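Local coordinates for protein beta-fructofuranosidase (Arthrobacter, PDB 3WPU) that belongs to the levansucrase/invertase family, whose members fold as a five-bladed beta-propeller around a central pocket, at residues A[452-457]-A[476-481]; A[55-60]-A[391-396]; A[178-183]-A[245-250]. All coordinates share one frame; numbering follows the deposited sequence.

How the contacts relate
From the N terminus, loop 55-60 opens contact 2, which closes only when the chain reaches 391-396; it spans 330 residues and ties the early loop to strand 391-394. Nested inside that span is contact 3, where segment 178-183 of strand 174-184 meets strand 245-250 of another sheet. Contact 1 follows in series: it opens at 452-457, after contact 2 has closed, and needs only 18 intervening residues to return at 476-481. Contacts 1 and 2 are neighbours, their centres about 11 Å apart, and they touch directly, Leu478 CD1 lying 3.4 Å from Thr59 O. Contact 3 stands apart, its centre about 27 Å from that of contact 1 and about 26 Å from that of contact 2.

Contact 1. Residues A[452-457]-A[476-481]; sequences PTVKMD and EGLGGW
Pro452 lies against one face of the Trp481 indole, and this is where the contact is tightest. CG of the proline sits 3.6 Å from the centroid of the six-membered ring and only 12° off its normal, a CH-pi contact, while Pro452 CD comes to 3.3 Å from Trp481 CZ3. The CB of Trp481 leads away from 452-457, but with CG anti to the carbonyl carbon (chi1 -62°) the ring swings back alongside the proline. The same Pro452 CG also meets Leu478 CD2 at 3.8 Å, so this one atom lies between the tryptophan face and the leucine. Beside this packing the backbone of Thr453 is held twice: its N donates to Gly480 O (3.0 Å), and its O accepts from Gly479 N (2.7 Å), a bond bent to 144° at the hydrogen. Thr453 OG1 turns outside the contact, to Asp483 O.

Toward Lys455 the two chains part. Val454 CG1 still comes to 3.4 Å from Gly477 O, but its apolar contact with Leu478 CD2 is looser, at 4.2 Å. Beyond it a water takes over from direct bonding, accepting from Lys455 N and lying 2.7 Å from Gly477 O, to which it can donate. The partly exposed Lys455 runs its chain away from 476-481, its NZ bridging to Asp457 OD1 and also to Asp470. Strand 454-458 is an inner strand of a four-stranded antiparallel sheet, and the 476-481 loop, coming after the sheet's last strand, bonds back to Thr453, near the start of 452-457, an arrangement consistent with a blade of the family's beta-propeller.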
loop_
_atom_site.group_PDB
_atom_site.type_symbol
_atom_site.label_atom_id
_atom_site.label_comp_id
_atom_site.label_asym_id
_atom_site.label_seq_id
_atom_site.Cartn_x
_atom_site.Cartn_y
_atom_site.Cartn_z
ATOM N N PRO A 452 0.784 12.214 9.540
ATOM C CA PRO A 452 1.020 11.558 10.811
ATOM C C PRO A 452 0.522 10.119 10.714
ATOM O O PRO A 452 -0.495 9.843 10.076
ATOM C CB PRO A 452 0.159 12.350 11.803
ATOM C CG PRO A 452 -0.121 13.672 11.120
ATOM C CD PRO A 452 -0.214 13.295 9.662
ATOM N N THR A 453 1.236 9.211 11.334
ATOM C CA THR A 453 0.801 7.838 11.390
ATOM C C THR A 453 -0.378 7.751 12.352
ATOM O O THR A 453 -0.385 8.421 13.393
ATOM C CB THR A 453 1.978 7.018 11.842
ATOM O OG1 THR A 453 2.966 7.080 10.810
ATOM C CG2 THR A 453 1.601 5.542 12.114
ATOM N N VAL A 454 -1.356 6.924 12.005
ATOM C CA VAL A 454 -2.565 6.811 12.804
ATOM C C VAL A 454 -2.721 5.366 13.201
ATOM O O VAL A 454 -1.918 4.550 12.815
ATOM C CB VAL A 454 -3.826 7.358 12.088
ATOM C CG1 VAL A 454 -3.680 8.850 11.837
ATOM C CG2 VAL A 454 -4.129 6.611 10.792
ATOM N N LYS A 455 -3.721 5.087 14.030
ATOM C CA LYS A 455 -3.877 3.742 14.582
ATOM C C LYS A 455 -5.306 3.251 14.364
ATOM O O LYS A 455 -6.270 3.858 14.833
ATOM C CB LYS A 455 -3.517 3.731 16.082
ATOM C CG LYS A 455 -3.598 2.354 16.725
ATOM C CD LYS A 455 -2.999 2.387 18.125
ATOM C CE LYS A 455 -3.196 1.065 18.850
ATOM N NZ LYS A 455 -4.557 0.938 19.462
ATOM N N MET A 456 -5.426 2.097 13.712
ATOM C CA MET A 456 -6.699 1.508 13.407
ATOM C C MET A 456 -6.754 0.185 14.147
ATOM O O MET A 456 -5.912 -0.680 13.924
ATOM C CB MET A 456 -6.809 1.291 11.892
ATOM C CG MET A 456 -8.115 0.667 11.449
ATOM S SD MET A 456 -8.188 0.450 9.661
ATOM C CE MET A 456 -6.785 -0.634 9.373
ATOM N N ASP A 457 -7.734 0.045 15.036
ATOM C CA ASP A 457 -7.927 -1.222 15.753
ATOM C C ASP A 457 -8.719 -2.183 14.894
ATOM O O ASP A 457 -9.813 -1.870 14.418
ATOM C CB ASP A 457 -8.580 -0.969 17.088
ATOM C CG ASP A 457 -7.669 -0.177 18.024
ATOM O OD1 ASP A 457 -6.425 -0.236 17.840
ATOM O OD2 ASP A 457 -8.190 0.490 18.929
ATOM N N GLU A 476 -5.223 13.153 19.570
ATOM C CA GLU A 476 -6.563 12.903 19.005
ATOM C C GLU A 476 -6.482 12.013 17.764
ATOM O O GLU A 476 -7.153 12.238 16.747
ATOM C CB GLU A 476 -7.291 14.222 18.698
ATOM C CG GLU A 476 -8.808 14.059 18.680
ATOM C CD GLU A 476 -9.562 15.371 18.517
ATOM O OE1 GLU A 476 -10.796 15.324 18.479
ATOM O OE2 GLU A 476 -8.937 16.429 18.407
ATOM N N GLY A 477 -5.650 10.982 17.857
ATOM C CA GLY A 477 -5.484 10.031 16.779
ATOM C C GLY A 477 -4.242 10.200 15.917
ATOM O O GLY A 477 -3.826 9.263 15.227
ATOM N N LEU A 478 -3.646 11.385 15.938
ATOM C CA LEU A 478 -2.455 11.652 15.115
ATOM C C LEU A 478 -1.165 11.326 15.852
ATOM O O LEU A 478 -0.859 11.926 16.888
ATOM C CB LEU A 478 -2.417 13.126 14.717
ATOM C CG LEU A 478 -3.583 13.643 13.871
ATOM C CD1 LEU A 478 -3.413 15.143 13.706
ATOM C CD2 LEU A 478 -3.623 12.986 12.518
ATOM N N GLY A 479 -0.413 10.359 15.335
ATOM C CA GLY A 479 0.912 10.054 15.837
ATOM C C GLY A 479 2.013 10.900 15.206
ATOM O O GLY A 479 1.822 12.081 14.860
ATOM N N GLY A 480 3.187 10.292 15.084
ATOM C CA GLY A 480 4.354 10.997 14.588
ATOM C C GLY A 480 4.276 11.239 13.089
ATOM O O GLY A 480 3.810 10.397 12.341
ATOM N N TRP A 481 4.708 12.416 12.644
ATOM C CA TRP A 481 4.880 12.641 11.223
ATOM C C TRP A 481 5.849 11.618 10.629
ATOM O O TRP A 481 6.966 11.449 11.109
ATOM C CB TRP A 481 5.401 14.050 10.991
ATOM C CG TRP A 481 4.460 15.101 11.458
ATOM C CD1 TRP A 481 4.501 15.788 12.648
ATOM C CD2 TRP A 481 3.334 15.604 10.740
ATOM N NE1 TRP A 481 3.471 16.721 12.692
ATOM C CE2 TRP A 481 2.735 16.611 11.536
ATOM C CE3 TRP A 481 2.778 15.315 9.489
ATOM C CZ2 TRP A 481 1.599 17.296 11.138
ATOM C CZ3 TRP A 481 1.645 16.011 9.088
ATOM C CH2 TRP A 481 1.068 16.994 9.910
HETATM O O HOH W 1 -5.454 7.094 15.124
#

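Contact 2. Residues A[55-60]-A[391-396]; sequences VTMPTV and LALGNP
Val55 and Leu391 cross obliquely at one end of the contact, branch tip to branch tip, with Val55 CG2 3.8 Å from Leu391 CD2. Further along, the Met57 CB faces 391-396, while the thioether runs on past it: CG is anti to the backbone N (chi1 -169°) and the chain stays extended beyond it, running side by side with Asn395 in the same direction. The sulfur passes at 4.0 Å (Met57 SD to Asn395 OD1), while the amide nitrogen of Asn395 is held by Ala420 O and His417 O. Leu393 bends its branch into the root of the methionine, CD1 resting 3.7 Å from Met57 CA. Thr56 uses its methyl, CG2 lying 3.7 Å from Pro396 CA; its hydroxyl bonds Pro52 O and also accepts from a water (3.1 Å from Thr56 OG1) that links it to Asn395 O.

The backbones fix this order. Gly394 N gives a 2.8 Å bond to Val55 O that is straight at 179°, and Gly394 O accepts from Met57 N at 2.8 Å and 160°. Gly394 thus bonds to the residues flanking Thr56, the pattern of a single parallel bridge. Just before it, Ala392 and Leu393 both face Val370, a classic beta bulge, so the early loop is fastened to a bulged strand that pairs with 369-375 in an antiparallel sheet, consistent with one propeller blade.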
loop_
_atom_site.group_PDB
_atom_site.type_symbol
_atom_site.label_atom_id
_atom_site.label_comp_id
_atom_site.label_asym_id
_atom_site.label_seq_id
_atom_site.Cartn_x
_atom_site.Cartn_y
_atom_site.Cartn_z
ATOM N N VAL A 55 -14.566 5.079 11.243
ATOM C CA VAL A 55 -13.949 4.645 10.007
ATOM C C VAL A 55 -13.426 5.828 9.184
ATOM O O VAL A 55 -13.201 5.715 7.971
ATOM C CB VAL A 55 -14.924 3.773 9.169
ATOM C CG1 VAL A 55 -15.217 2.459 9.883
ATOM C CG2 VAL A 55 -16.187 4.523 8.786
ATOM N N THR A 56 -13.237 6.951 9.869
ATOM C CA THR A 56 -12.652 8.150 9.284
ATOM C C THR A 56 -11.279 8.461 9.898
ATOM O O THR A 56 -11.115 8.500 11.125
ATOM C CB THR A 56 -13.583 9.363 9.470
ATOM O OG1 THR A 56 -14.831 9.125 8.811
ATOM C CG2 THR A 56 -12.958 10.635 8.922
ATOM N N MET A 57 -10.289 8.692 9.044
ATOM C CA MET A 57 -8.955 9.092 9.493
ATOM C C MET A 57 -9.001 10.414 10.242
ATOM O O MET A 57 -9.659 11.327 9.776
ATOM C CB MET A 57 -8.030 9.254 8.286
ATOM C CG MET A 57 -6.565 9.417 8.630
ATOM S SD MET A 57 -5.562 9.569 7.129
ATOM C CE MET A 57 -3.977 10.035 7.864
ATOM N N PRO A 58 -8.293 10.523 11.377
ATOM C CA PRO A 58 -8.133 11.820 12.042
ATOM C C PRO A 58 -7.684 12.883 11.089
ATOM O O PRO A 58 -6.890 12.624 10.180
ATOM C CB PRO A 58 -7.091 11.539 13.125
ATOM C CG PRO A 58 -7.225 10.067 13.417
ATOM C CD PRO A 58 -7.685 9.418 12.143
ATOM N N THR A 59 -8.207 14.100 11.286
ATOM C CA THR A 59 -7.954 15.196 10.386
ATOM C C THR A 59 -6.514 15.684 10.505
ATOM O O THR A 59 -6.022 15.965 11.612
ATOM C CB THR A 59 -8.961 16.322 10.679
ATOM O OG1 THR A 59 -10.300 15.879 10.392
ATOM C CG2 THR A 59 -8.684 17.567 9.847
ATOM N N VAL A 60 -5.823 15.753 9.365
ATOM C CA VAL A 60 -4.422 16.155 9.314
ATOM C C VAL A 60 -4.339 17.674 9.276
ATOM O O VAL A 60 -5.024 18.292 8.481
ATOM C CB VAL A 60 -3.738 15.579 8.075
ATOM C CG1 VAL A 60 -2.299 16.020 7.964
ATOM C CG2 VAL A 60 -3.764 14.049 8.183
ATOM N N LEU A 391 -15.339 -0.195 3.908
ATOM C CA LEU A 391 -14.562 0.939 4.376
ATOM C C LEU A 391 -13.906 0.664 5.722
ATOM O O LEU A 391 -14.600 0.332 6.675
ATOM C CB LEU A 391 -15.433 2.169 4.515
ATOM C CG LEU A 391 -14.763 3.486 4.918
ATOM C CD1 LEU A 391 -13.659 3.848 3.950
ATOM C CD2 LEU A 391 -15.825 4.551 5.006
ATOM N N ALA A 392 -12.593 0.877 5.787
ATOM C CA ALA A 392 -11.829 0.811 7.030
ATOM C C ALA A 392 -11.301 2.191 7.467
ATOM O O ALA A 392 -11.367 2.537 8.650
ATOM C CB ALA A 392 -10.696 -0.164 6.906
ATOM N N LEU A 393 -10.781 2.979 6.541
ATOM C CA LEU A 393 -10.188 4.255 6.934
ATOM C C LEU A 393 -10.315 5.284 5.813
ATOM O O LEU A 393 -9.440 5.383 4.943
ATOM C CB LEU A 393 -8.716 4.078 7.334
ATOM C CG LEU A 393 -8.031 5.273 8.012
ATOM C CD1 LEU A 393 -8.524 5.391 9.429
ATOM C CD2 LEU A 393 -6.516 5.123 8.012
ATOM N N GLY A 394 -11.399 6.041 5.850
ATOM C CA GLY A 394 -11.700 7.051 4.855
ATOM C C GLY A 394 -11.225 8.432 5.247
ATOM O O GLY A 394 -11.229 8.807 6.428
ATOM N N ASN A 395 -10.768 9.184 4.265
ATOM C CA ASN A 395 -10.519 10.592 4.538
ATOM C C ASN A 395 -11.832 11.248 4.966
ATOM O O ASN A 395 -12.925 10.799 4.592
ATOM C CB ASN A 395 -9.935 11.274 3.333
ATOM C CG ASN A 395 -8.518 10.821 3.031
ATOM O OD1 ASN A 395 -7.827 10.235 3.874
ATOM N ND2 ASN A 395 -8.069 11.097 1.823
ATOM N N PRO A 396 -11.731 12.349 5.747
ATOM C CA PRO A 396 -12.971 13.019 6.107
ATOM C C PRO A 396 -13.609 13.530 4.823
ATOM O O PRO A 396 -12.913 14.126 3.995
ATOM C CB PRO A 396 -12.521 14.176 7.004
ATOM C CG PRO A 396 -11.044 14.161 7.044
ATOM C CD PRO A 396 -10.554 12.873 6.462
HETATM O O HOH W 2 -14.494 8.666 5.762
#

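Contact 3. Residues A[178-183]-A[245-250]; sequences FFTDVA and RDPFTF
The Phe178 ring carries the Thr249 methyl over the centre of one face: CG2 stands 3.9 Å from the ring centroid and 5° off the normal, a CH-pi contact. Thr249 presents this methyl because its OG1 lies between backbone N and carbonyl carbon (chi1 79°), leaving CG2 anti to the carbonyl; the hydroxyl bonds Arg168. Of the other rings, Phe179 is directed away from 245-250 and meets Phe143, Phe248 points away from 178-183, and Phe250 has Phe248 O at its edge, in the ring plane.

Next along the strand, the Pro247 ring packs with its CG 3.9 Å from Phe178 CB and, against the backbone, 3.8 Å from Phe179 N. The axes of the two segments approach to 5.8 Å and run nearly antiparallel at 162°, yet no backbone-to-backbone hydrogen bond joins them. They belong to separate sheets, pairing with strands 159-169 and 197-210 on one side and with 260-266 on the other, consistent with neighbouring blades of the propeller. Arg245, Asp246 and Pro247 form the Arg-Asp-Pro signature of this family, which in relatives lines the central pocket.

Across this join a side chain does what the backbone does not. Asp246 N donates to Thr180 OG1 over 2.9 Å, practically in a straight line, and the same oxygen is also bonded to Ser164 O, so two partners fix the hydroxyl's rotation. The threonine's other branch packs on the arginine root, Thr180 CG2 lying 3.7 Å from Arg245 CB. Beyond it the arginine extends to a salt bridge with Glu338, while Asp246 OD2 accepts from Arg339 N and OD1 is hydrogen-bonded to a glycerol, probably from the crystallisation liquor.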
loop_
_atom_site.group_PDB
_atom_site.type_symbol
_atom_site.label_atom_id
_atom_site.label_comp_id
_atom_site.label_asym_id
_atom_site.label_seq_id
_atom_site.Cartn_x
_atom_site.Cartn_y
_atom_site.Cartn_z
ATOM N N PHE A 178 10.925 -5.506 -4.734
ATOM C CA PHE A 178 9.853 -5.792 -5.693
ATOM C C PHE A 178 9.217 -4.469 -6.069
ATOM O O PHE A 178 8.812 -3.733 -5.205
ATOM C CB PHE A 178 8.829 -6.733 -5.094
ATOM C CG PHE A 178 9.383 -8.104 -4.813
ATOM C CD1 PHE A 178 9.405 -9.080 -5.791
ATOM C CD2 PHE A 178 9.971 -8.368 -3.585
ATOM C CE1 PHE A 178 9.943 -10.340 -5.542
ATOM C CE2 PHE A 178 10.513 -9.624 -3.329
ATOM C CZ PHE A 178 10.505 -10.599 -4.317
ATOM N N PHE A 179 9.112 -4.185 -7.347
ATOM C CA PHE A 179 8.549 -2.912 -7.771
ATOM C C PHE A 179 7.847 -3.015 -9.112
ATOM O O PHE A 179 7.796 -4.062 -9.726
ATOM C CB PHE A 179 9.634 -1.827 -7.760
ATOM C CG PHE A 179 10.678 -1.979 -8.846
ATOM C CD1 PHE A 179 10.687 -1.134 -9.953
ATOM C CD2 PHE A 179 11.648 -2.984 -8.762
ATOM C CE1 PHE A 179 11.651 -1.274 -10.955
ATOM C CE2 PHE A 179 12.604 -3.128 -9.760
ATOM C CZ PHE A 179 12.595 -2.273 -10.848
ATOM N N THR A 180 7.249 -1.912 -9.530
ATOM C CA THR A 180 6.569 -1.843 -10.797
ATOM C C THR A 180 7.435 -1.043 -11.745
ATOM O O THR A 180 7.681 0.151 -11.528
ATOM C CB THR A 180 5.170 -1.224 -10.684
ATOM O OG1 THR A 180 4.447 -1.780 -9.567
ATOM C CG2 THR A 180 4.371 -1.418 -11.984
ATOM N N ASP A 181 7.882 -1.693 -12.808
ATOM C CA ASP A 181 8.832 -1.115 -13.741
ATOM C C ASP A 181 8.026 -0.757 -14.980
ATOM O O ASP A 181 7.428 -1.636 -15.580
ATOM C CB ASP A 181 9.940 -2.135 -14.039
ATOM C CG ASP A 181 11.197 -1.493 -14.664
ATOM O OD1 ASP A 181 11.300 -0.236 -14.737
ATOM O OD2 ASP A 181 12.111 -2.235 -15.088
ATOM N N VAL A 182 7.953 0.532 -15.329
ATOM C CA VAL A 182 6.979 0.982 -16.318
ATOM C C VAL A 182 7.618 1.748 -17.474
ATOM O O VAL A 182 8.469 2.642 -17.279
ATOM C CB VAL A 182 5.885 1.875 -15.686
ATOM C CG1 VAL A 182 4.710 2.061 -16.634
ATOM C CG2 VAL A 182 5.384 1.274 -14.382
ATOM N N ALA A 183 7.204 1.411 -18.686
ATOM C CA ALA A 183 7.640 2.130 -19.892
ATOM C C ALA A 183 6.431 2.742 -20.591
ATOM O O ALA A 183 5.393 2.107 -20.740
ATOM C CB ALA A 183 8.389 1.214 -20.845
ATOM N N ARG A 245 0.033 -3.284 -11.199
ATOM C CA ARG A 245 1.096 -2.710 -10.372
ATOM C C ARG A 245 1.010 -3.110 -8.917
ATOM O O ARG A 245 0.051 -3.775 -8.504
ATOM C CB ARG A 245 1.050 -1.153 -10.479
ATOM C CG ARG A 245 -0.257 -0.508 -10.071
ATOM C CD ARG A 245 -0.119 1.016 -10.187
ATOM N NE ARG A 245 -1.370 1.706 -9.942
ATOM C CZ ARG A 245 -2.341 1.905 -10.822
ATOM N NH1 ARG A 245 -2.231 1.508 -12.084
ATOM N NH2 ARG A 245 -3.425 2.573 -10.452
ATOM N N ASP A 246 2.038 -2.707 -8.170
ATOM C CA ASP A 246 2.082 -2.675 -6.702
ATOM C C ASP A 246 2.227 -4.082 -6.056
ATOM O O ASP A 246 1.345 -4.479 -5.295
ATOM C CB ASP A 246 0.836 -2.029 -6.103
ATOM C CG ASP A 246 0.577 -0.597 -6.600
ATOM O OD1 ASP A 246 1.490 0.016 -7.177
ATOM O OD2 ASP A 246 -0.612 -0.135 -6.483
ATOM N N PRO A 247 3.354 -4.765 -6.299
ATOM C CA PRO A 247 3.564 -6.110 -5.711
ATOM C C PRO A 247 3.863 -6.060 -4.200
ATOM O O PRO A 247 4.747 -5.311 -3.750
ATOM C CB PRO A 247 4.799 -6.616 -6.456
ATOM C CG PRO A 247 5.546 -5.379 -6.801
ATOM C CD PRO A 247 4.468 -4.424 -7.209
ATOM N N PHE A 248 3.151 -6.893 -3.437
ATOM C CA PHE A 248 3.378 -7.104 -2.010
ATOM C C PHE A 248 3.530 -8.617 -1.784
ATOM O O PHE A 248 2.592 -9.344 -2.073
ATOM C CB PHE A 248 2.164 -6.579 -1.215
ATOM C CG PHE A 248 2.195 -6.917 0.265
ATOM C CD1 PHE A 248 2.809 -6.071 1.165
ATOM C CD2 PHE A 248 1.636 -8.103 0.748
ATOM C CE1 PHE A 248 2.866 -6.360 2.524
ATOM C CE2 PHE A 248 1.669 -8.388 2.109
ATOM C CZ PHE A 248 2.300 -7.546 2.994
ATOM N N THR A 249 4.683 -9.048 -1.272
ATOM C CA THR A 249 4.972 -10.498 -1.060
ATOM C C THR A 249 4.880 -10.887 0.400
ATOM O O THR A 249 5.064 -10.056 1.300
ATOM C CB THR A 249 6.354 -10.932 -1.619
ATOM O OG1 THR A 249 7.422 -10.561 -0.726
ATOM C CG2 THR A 249 6.587 -10.420 -3.037
ATOM N N PHE A 250 4.638 -12.182 0.665
ATOM C CA PHE A 250 4.384 -12.608 2.011
ATOM C C PHE A 250 4.354 -14.128 2.044
ATOM O O PHE A 250 4.207 -14.761 1.005
ATOM C CB PHE A 250 3.027 -12.111 2.517
ATOM C CG PHE A 250 1.867 -12.509 1.649
ATOM C CD1 PHE A 250 1.086 -13.622 1.964
ATOM C CD2 PHE A 250 1.552 -11.792 0.481
ATOM C CE1 PHE A 250 0.014 -13.978 1.176
ATOM C CE2 PHE A 250 0.487 -12.154 -0.304
ATOM C CZ PHE A 250 -0.284 -13.254 0.033
#